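PDB 1Z0I: Ras-related protein Rab-21 from Homo sapiens, which belongs to the Rab branch of the Ras-like small G proteins and holds the nucleotide GDP in a P-loop fold. Local coordinates for residues S21-Y26 / L57-T62. Numbering follows the deposited sequence.
Sequences SLVLRY and LAIWDT. With GDP (guanosine-5'-diphosphate), chain C.
Val23 and Tyr26, one helical turn apart on helix 19-28, pack against Leu57, Ile59 and Asp61, alternate residues on one side of strand 53-60 and the loop that follows it. Helix 21-26 and strand 57-60 run roughly antiparallel (148°), their axes 9.8 Å apart at their closest. At the start of the helical segment, Ser21 turns away from the strand toward the nucleotide, and both its backbone N and its hydroxyl are hydrogen-bonded to the alpha-phosphate oxygen O1A of GDP, OG at 2.6 Å. Val23 is the first residue of the helical segment to reach the strand, and its two methyls divide the work. CG2, anti to the backbone N, lies against Ile59 CG2 at 3.9 Å, the two branched side chains lying alongside each other and pointing opposite ways; CG1 comes 4.2 Å from Asp61 CB, touching the aliphatic base of that residue. The carboxylate is engaged apart from this, OD1 being hydrogen-bonded to Thr20, and the side chain lies about 4 Å from the bound magnesium ion. One turn on, Tyr26, with CG anti to the backbone N (chi1 -176°), reaches back obliquely toward the Leu57 end of the strand, its side chain crossing that of Ile59 at about a right angle. Ile59 CD1 meets the ring at its edge, near the ring plane, 3.8 Å from Tyr26 CD2, while Leu57 CD2 approaches Tyr26 CE2 obliquely at 4.2 Å. The ring also stacks with Phe160 of helix 156-169, whose Cys164 touches Leu57. The arrangement is characteristic of Ras-like P-loop proteins: the helix after the probable Walker A loop lies against the central sheet, and the strand is followed directly by an aspartate beside the magnesium ion, consistent with the start of the DxxG motif.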
loop_
_atom_site.group_PDB
_atom_site.type_symbol
_atom_site.label_atom_id
_atom_site.label_comp_id
_atom_site.label_asym_id
_atom_site.label_seq_id
_atom_site.Cartn_x
_atom_site.Cartn_y
_atom_site.Cartn_z
ATOM N N SER A 21 -2.390 -1.485 -9.682
ATOM C CA SER A 21 -2.144 -2.908 -9.962
ATOM C C SER A 21 -2.269 -3.734 -8.700
ATOM O O SER A 21 -2.808 -4.849 -8.743
ATOM C CB SER A 21 -0.788 -3.137 -10.611
ATOM O OG SER A 21 -0.633 -2.284 -11.727
ATOM N N LEU A 22 -1.788 -3.171 -7.590
ATOM C CA LEU A 22 -1.841 -3.827 -6.277
ATOM C C LEU A 22 -3.273 -4.053 -5.818
ATOM O O LEU A 22 -3.607 -5.142 -5.326
ATOM C CB LEU A 22 -1.098 -3.014 -5.206
ATOM C CG LEU A 22 0.413 -3.055 -4.962
ATOM C CD1 LEU A 22 0.687 -2.410 -3.601
ATOM C CD2 LEU A 22 0.979 -4.444 -4.995
ATOM N N VAL A 23 -4.125 -3.037 -5.964
ATOM C CA VAL A 23 -5.524 -3.221 -5.565
ATOM C C VAL A 23 -6.222 -4.210 -6.508
ATOM O O VAL A 23 -6.931 -5.096 -6.056
ATOM C CB VAL A 23 -6.305 -1.872 -5.325
ATOM C CG1 VAL A 23 -6.139 -0.902 -6.471
ATOM C CG2 VAL A 23 -7.772 -2.123 -5.055
ATOM N N LEU A 24 -5.970 -4.101 -7.808
ATOM C CA LEU A 24 -6.604 -5.033 -8.749
ATOM C C LEU A 24 -6.146 -6.482 -8.586
ATOM O O LEU A 24 -6.942 -7.409 -8.762
ATOM C CB LEU A 24 -6.472 -4.550 -10.194
ATOM C CG LEU A 24 -7.494 -3.445 -10.499
ATOM C CD1 LEU A 24 -7.153 -2.712 -11.774
ATOM C CD2 LEU A 24 -8.932 -3.967 -10.552
ATOM N N ARG A 25 -4.871 -6.668 -8.246
ATOM C CA ARG A 25 -4.331 -8.006 -8.016
ATOM C C ARG A 25 -4.932 -8.638 -6.749
ATOM O O ARG A 25 -5.371 -9.802 -6.774
ATOM C CB ARG A 25 -2.790 -7.994 -7.966
ATOM C CG ARG A 25 -2.138 -9.373 -7.711
ATOM C CD ARG A 25 -2.447 -10.397 -8.822
ATOM N NE ARG A 25 -1.324 -10.573 -9.746
ATOM C CZ ARG A 25 -1.282 -11.462 -10.742
ATOM N NH1 ARG A 25 -2.295 -12.289 -10.976
ATOM N NH2 ARG A 25 -0.215 -11.520 -11.522
ATOM N N TYR A 26 -4.960 -7.864 -5.656
ATOM C CA TYR A 26 -5.463 -8.364 -4.381
ATOM C C TYR A 26 -6.934 -8.694 -4.430
ATOM O O TYR A 26 -7.348 -9.711 -3.873
ATOM C CB TYR A 26 -5.216 -7.368 -3.237
ATOM C CG TYR A 26 -5.649 -7.888 -1.865
ATOM C CD1 TYR A 26 -5.063 -9.038 -1.312
ATOM C CD2 TYR A 26 -6.630 -7.221 -1.112
ATOM C CE1 TYR A 26 -5.456 -9.527 -0.062
ATOM C CE2 TYR A 26 -7.019 -7.697 0.158
ATOM C CZ TYR A 26 -6.426 -8.844 0.668
ATOM O OH TYR A 26 -6.782 -9.314 1.907
ATOM N N LEU A 57 -13.044 -4.760 4.491
ATOM C CA LEU A 57 -11.965 -3.886 4.055
ATOM C C LEU A 57 -12.350 -3.041 2.837
ATOM O O LEU A 57 -12.762 -3.572 1.808
ATOM C CB LEU A 57 -10.698 -4.704 3.796
ATOM C CG LEU A 57 -9.350 -4.009 3.673
ATOM C CD1 LEU A 57 -8.882 -3.430 5.012
ATOM C CD2 LEU A 57 -8.356 -5.012 3.148
ATOM N N ALA A 58 -12.227 -1.726 2.972
ATOM C CA ALA A 58 -12.469 -0.817 1.863
ATOM C C ALA A 58 -11.142 -0.212 1.400
ATOM O O ALA A 58 -10.504 0.560 2.132
ATOM C CB ALA A 58 -13.462 0.273 2.265
ATOM N N ILE A 59 -10.719 -0.586 0.194
ATOM C CA ILE A 59 -9.422 -0.180 -0.325
ATOM C C ILE A 59 -9.613 0.906 -1.376
ATOM O O ILE A 59 -10.256 0.681 -2.400
ATOM C CB ILE A 59 -8.629 -1.391 -0.894
ATOM C CG1 ILE A 59 -8.552 -2.517 0.148
ATOM C CG2 ILE A 59 -7.228 -0.969 -1.396
ATOM C CD1 ILE A 59 -8.508 -3.935 -0.461
ATOM N N TRP A 60 -9.034 2.074 -1.101
ATOM C CA TRP A 60 -9.200 3.286 -1.903
ATOM C C TRP A 60 -7.990 3.548 -2.811
ATOM O O TRP A 60 -6.837 3.331 -2.405
ATOM C CB TRP A 60 -9.409 4.490 -0.961
ATOM C CG TRP A 60 -10.780 4.528 -0.311
ATOM C CD1 TRP A 60 -11.348 3.571 0.488
ATOM C CD2 TRP A 60 -11.742 5.584 -0.409
ATOM N NE1 TRP A 60 -12.609 3.952 0.870
ATOM C CE2 TRP A 60 -12.877 5.188 0.337
ATOM C CE3 TRP A 60 -11.765 6.816 -1.075
ATOM C CZ2 TRP A 60 -14.021 5.991 0.447
ATOM C CZ3 TRP A 60 -12.903 7.612 -0.967
ATOM C CH2 TRP A 60 -14.017 7.192 -0.212
ATOM N N ASP A 61 -8.256 4.042 -4.020
ATOM C CA ASP A 61 -7.210 4.349 -4.999
ATOM C C ASP A 61 -7.566 5.651 -5.712
ATOM O O ASP A 61 -8.740 5.988 -5.830
ATOM C CB ASP A 61 -7.076 3.167 -5.992
ATOM C CG ASP A 61 -5.955 3.349 -7.009
ATOM O OD1 ASP A 61 -6.174 2.998 -8.185
ATOM O OD2 ASP A 61 -4.852 3.815 -6.648
ATOM N N THR A 62 -6.563 6.391 -6.170
ATOM C CA THR A 62 -6.790 7.609 -6.980
ATOM C C THR A 62 -5.894 7.684 -8.220
ATOM O O THR A 62 -4.709 7.362 -8.150
ATOM C CB THR A 62 -6.643 8.919 -6.141
ATOM O OG1 THR A 62 -7.088 10.033 -6.918
ATOM C CG2 THR A 62 -5.193 9.168 -5.662
HETATM P PB GDP C . -0.025 3.602 -10.421
HETATM O O1B GDP C . 0.097 4.876 -11.236
HETATM O O2B GDP C . 0.687 3.830 -9.122
HETATM O O3B GDP C . -1.482 3.271 -10.178
HETATM O O3A GDP C . 0.694 2.408 -11.268
HETATM P PA GDP C . -0.060 1.334 -12.215
HETATM O O1A GDP C . -0.802 0.261 -11.413
HETATM O O2A GDP C . -1.002 1.910 -13.211
HETATM O "O5'" GDP C . 1.145 0.600 -12.968
HETATM C "C5'" GDP C . 2.039 1.248 -13.858
HETATM C "C4'" GDP C . 2.668 0.197 -14.790
HETATM O "O4'" GDP C . 3.592 -0.675 -14.123
HETATM C "C3'" GDP C . 1.640 -0.708 -15.432
HETATM O "O3'" GDP C . 2.174 -1.056 -16.696
HETATM C "C2'" GDP C . 1.665 -1.971 -14.615
HETATM O "O2'" GDP C . 1.184 -3.096 -15.376
HETATM C "C1'" GDP C . 3.142 -2.038 -14.247
HETATM N N9 GDP C . 3.374 -2.789 -12.991
HETATM C C8 GDP C . 2.674 -2.662 -11.851
HETATM N N7 GDP C . 3.132 -3.504 -10.890
HETATM C C5 GDP C . 4.169 -4.173 -11.409
HETATM C C6 GDP C . 5.095 -5.209 -10.911
HETATM O O6 GDP C . 5.003 -5.649 -9.743
HETATM N N1 GDP C . 6.037 -5.649 -11.759
HETATM C C2 GDP C . 6.149 -5.199 -13.039
HETATM N N2 GDP C . 7.132 -5.732 -13.807
HETATM N N3 GDP C . 5.324 -4.247 -13.572
HETATM C C4 GDP C . 4.334 -3.705 -12.802
#